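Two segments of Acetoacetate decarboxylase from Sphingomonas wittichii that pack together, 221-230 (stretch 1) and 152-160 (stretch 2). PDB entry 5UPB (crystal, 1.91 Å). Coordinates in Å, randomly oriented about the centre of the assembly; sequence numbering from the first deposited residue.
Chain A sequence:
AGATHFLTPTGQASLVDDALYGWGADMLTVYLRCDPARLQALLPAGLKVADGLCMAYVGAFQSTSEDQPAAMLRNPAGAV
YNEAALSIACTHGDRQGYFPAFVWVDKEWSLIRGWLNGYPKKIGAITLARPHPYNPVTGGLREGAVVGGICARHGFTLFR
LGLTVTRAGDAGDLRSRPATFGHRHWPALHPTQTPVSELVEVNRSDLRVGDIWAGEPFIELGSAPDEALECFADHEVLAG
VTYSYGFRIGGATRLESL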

# COMPACT_ATOMS: atom_id res chain seq x y z
N LEU A 221 -16.03 2.54 16.39
CA LEU A 221 -16.10 1.37 15.55
C LEU A 221 -16.70 1.77 14.20
O LEU A 221 -17.65 2.54 14.14
CB LEU A 221 -16.96 0.31 16.22
CG LEU A 221 -16.39 -0.29 17.50
CD1 LEU A 221 -17.48 -1.09 18.19
CD2 LEU A 221 -15.18 -1.16 17.22
N GLY A 222 -16.17 1.19 13.13
CA GLY A 222 -16.74 1.32 11.81
C GLY A 222 -17.66 0.16 11.46
O GLY A 222 -18.14 -0.58 12.32
N SER A 223 -17.86 -0.04 10.15
CA SER A 223 -18.68 -1.14 9.70
C SER A 223 -18.21 -1.54 8.31
O SER A 223 -17.78 -0.69 7.54
CB SER A 223 -20.16 -0.70 9.66
OG SER A 223 -20.99 -1.67 9.07
N ALA A 224 -18.25 -2.84 8.01
CA ALA A 224 -17.88 -3.33 6.69
C ALA A 224 -18.73 -4.53 6.31
O ALA A 224 -19.12 -5.32 7.18
CB ALA A 224 -16.39 -3.70 6.66
N PRO A 225 -19.02 -4.71 5.02
CA PRO A 225 -19.85 -5.86 4.62
C PRO A 225 -19.21 -7.21 4.90
O PRO A 225 -19.95 -8.20 5.00
CB PRO A 225 -20.06 -5.63 3.12
CG PRO A 225 -18.90 -4.77 2.68
CD PRO A 225 -18.56 -3.90 3.89
N ASP A 226 -17.88 -7.30 5.03
CA ASP A 226 -17.17 -8.56 5.27
C ASP A 226 -16.52 -8.61 6.66
O ASP A 226 -15.56 -9.36 6.89
CB ASP A 226 -16.14 -8.82 4.16
CG ASP A 226 -15.16 -7.67 3.94
OD1 ASP A 226 -15.27 -6.63 4.63
OD2 ASP A 226 -14.30 -7.80 3.04
N GLU A 227 -17.04 -7.85 7.61
CA GLU A 227 -16.58 -7.88 8.99
C GLU A 227 -17.80 -7.95 9.89
O GLU A 227 -18.93 -7.75 9.43
CB GLU A 227 -15.78 -6.63 9.36
CG GLU A 227 -14.59 -6.36 8.46
CD GLU A 227 -13.44 -7.32 8.72
OE1 GLU A 227 -13.62 -8.27 9.53
OE2 GLU A 227 -12.35 -7.11 8.13
N ALA A 228 -17.58 -8.15 11.17
CA ALA A 228 -18.67 -8.24 12.13
C ALA A 228 -18.41 -7.33 13.32
O ALA A 228 -18.58 -7.72 14.47
CB ALA A 228 -18.88 -9.67 12.62
N LEU A 229 -18.02 -6.08 13.02
CA LEU A 229 -17.63 -5.12 14.04
C LEU A 229 -18.79 -4.77 14.95
O LEU A 229 -18.56 -4.39 16.10
CB LEU A 229 -17.08 -3.86 13.37
CG LEU A 229 -15.80 -4.11 12.59
CD1 LEU A 229 -15.59 -3.08 11.47
CD2 LEU A 229 -14.64 -4.07 13.57
N GLU A 230 -20.02 -4.91 14.47
CA GLU A 230 -21.19 -4.61 15.27
C GLU A 230 -21.24 -5.45 16.55
O GLU A 230 -21.97 -5.09 17.48
CB GLU A 230 -22.47 -4.81 14.44
CG GLU A 230 -22.67 -3.71 13.37
CD GLU A 230 -21.76 -3.86 12.12
OE1 GLU A 230 -21.19 -4.96 11.89
OE2 GLU A 230 -21.61 -2.86 11.37
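Stretch 2 (152-160) ARHGFTLFR

Stretch 2 is the end of one β-strand, a tight reversal, and the start of the next. Arg153 to Phe156 form a type I' turn, closed by Phe156 N to Arg153 O at 2.8 Å and Arg153 N to Phe156 O at 2.9 Å; from Phe156 the strand continues through Arg160, with a local departure from extended geometry at Leu158 (phi/psi -91°/-59°). Gly155 suits the turn because, at its positive phi of 88°, a CB would be jammed against the carbonyl oxygen of the preceding residue. Stretch 1 runs antiparallel to this second strand. Leu221 and Phe159 form a non-hydrogen-bonded bridge pair, their CA atoms 4.3 Å apart; the spacing then widens to 4.7 Å between the CA atoms of Gly222 and Leu158 and to 6.0 Å between those of Ala224 and Phe156. Beyond this, stretch 1 folds through a type I turn from Ala224 to Glu227 and enters a 3-10 segment at Leu229.

The backbones are joined directly by one hydrogen bond, from Gly222 N to Leu158 O at 2.7 Å and nearly straight. Glycine fits here sterically: a CB on Gly222 would point at stretch 2 and lie 2.1 Å from Thr157 O. Without one, Gly222 CA approaches Thr157 O to 3.5 Å in a CA-H...O contact. Where the chains diverge, water 2 fills in, donating to Thr157 O at 2.8 Å and accepting from Ser223 N at 3.0 Å.

The side chains of Leu221 and Phe159 share one face of the sheet, with Leu221 CD2 3.8 Å from Phe159 CB. Leu158 starts away from stretch 1, but its end returns: its CD2 lies 3.9 Å from Leu229 CD1 and 3.7 Å from Glu227 CG, so the aliphatic part of the glutamate side chain joins this apolar packing. Phe156 offers a broad, flat surface. The methyl group of Ala224 packs against it, CB to Phe156 CG at 3.8 Å, while Pro225 CD sits over the ring face, 3.6 Å from its centroid, in a CH-π contact.

At the turns the contact becomes polar. Asp226, with chi1 in p, directs OD2 to His154 ND1 at 2.8 Å, near the plane of the imidazole, where its N-H lies. The same OD2 forms a salt bridge with Arg153 NH1 at 3.1 Å, although the hydrogen bond within it is weak. The long, extended Arg153 side chain carries its charge far enough to meet Glu227 as well, in a long salt bridge from NH1 to Glu227 OE2 at 3.6 Å. Two acidic groups thus meet the NH1 end of a buried arginine, helping to balance its charge.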

# COMPACT_ATOMS: atom_id res chain seq x y z
N ALA A 152 -7.97 -0.03 8.84
CA ALA A 152 -8.93 -0.08 7.75
C ALA A 152 -8.62 -1.28 6.86
O ALA A 152 -7.48 -1.77 6.81
CB ALA A 152 -8.87 1.19 6.91
N ARG A 153 -9.65 -1.74 6.13
CA ARG A 153 -9.48 -2.85 5.21
C ARG A 153 -10.49 -2.71 4.08
O ARG A 153 -11.64 -2.36 4.33
CB ARG A 153 -9.65 -4.20 5.93
CG ARG A 153 -9.53 -5.41 5.00
CD ARG A 153 -9.50 -6.73 5.80
NE ARG A 153 -9.43 -7.92 4.95
CZ ARG A 153 -10.49 -8.54 4.44
NH1 ARG A 153 -11.74 -8.13 4.70
NH2 ARG A 153 -10.32 -9.61 3.65
N HIS A 154 -10.04 -2.97 2.84
CA HIS A 154 -10.92 -2.96 1.66
C HIS A 154 -11.57 -1.60 1.46
O HIS A 154 -12.63 -1.48 0.84
CB HIS A 154 -11.98 -4.05 1.74
CG HIS A 154 -11.48 -5.42 1.40
ND1 HIS A 154 -12.23 -6.56 1.62
CD2 HIS A 154 -10.31 -5.83 0.86
CE1 HIS A 154 -11.54 -7.61 1.21
NE2 HIS A 154 -10.37 -7.20 0.75
N GLY A 155 -10.93 -0.56 1.99
CA GLY A 155 -11.44 0.78 1.95
C GLY A 155 -12.36 1.16 3.10
O GLY A 155 -12.79 2.31 3.15
N PHE A 156 -12.68 0.23 4.02
CA PHE A 156 -13.58 0.51 5.13
C PHE A 156 -12.77 0.80 6.39
O PHE A 156 -11.93 -0.01 6.79
CB PHE A 156 -14.51 -0.66 5.40
CG PHE A 156 -15.34 -1.07 4.19
CD1 PHE A 156 -16.48 -0.39 3.86
CD2 PHE A 156 -14.93 -2.13 3.39
CE1 PHE A 156 -17.23 -0.77 2.75
CE2 PHE A 156 -15.67 -2.52 2.29
CZ PHE A 156 -16.80 -1.84 1.95
N THR A 157 -13.07 1.91 7.04
CA THR A 157 -12.56 2.10 8.40
C THR A 157 -13.10 0.99 9.29
O THR A 157 -14.30 0.74 9.36
CB THR A 157 -13.02 3.44 8.95
OG1 THR A 157 -12.70 4.49 8.02
CG2 THR A 157 -12.31 3.67 10.28
N LEU A 158 -12.19 0.31 9.98
CA LEU A 158 -12.60 -0.75 10.91
C LEU A 158 -12.82 -0.19 12.31
O LEU A 158 -13.92 -0.33 12.87
CB LEU A 158 -11.52 -1.83 10.94
CG LEU A 158 -11.26 -2.50 9.58
CD1 LEU A 158 -9.90 -3.21 9.65
CD2 LEU A 158 -12.39 -3.43 9.23
N PHE A 159 -11.80 0.43 12.89
CA PHE A 159 -12.05 1.22 14.10
C PHE A 159 -10.95 2.25 14.28
O PHE A 159 -9.92 2.23 13.60
CB PHE A 159 -12.20 0.33 15.35
CG PHE A 159 -10.96 -0.42 15.78
CD1 PHE A 159 -10.06 0.13 16.70
CD2 PHE A 159 -10.73 -1.71 15.32
CE1 PHE A 159 -8.95 -0.59 17.13
CE2 PHE A 159 -9.61 -2.43 15.74
CZ PHE A 159 -8.72 -1.85 16.68
N ARG A 160 -11.28 3.25 15.09
CA ARG A 160 -10.35 4.30 15.47
C ARG A 160 -10.22 4.30 16.99
O ARG A 160 -11.20 4.06 17.69
CB ARG A 160 -10.83 5.68 15.04
CG ARG A 160 -11.28 5.76 13.61
CD ARG A 160 -12.16 6.98 13.40
NE ARG A 160 -11.43 8.23 13.59
CZ ARG A 160 -12.03 9.40 13.74
NH1 ARG A 160 -13.36 9.49 13.73
NH2 ARG A 160 -11.30 10.49 13.88
O HOH W 1 -13.48 -10.93 5.33
O HOH W 2 -16.56 2.00 8.34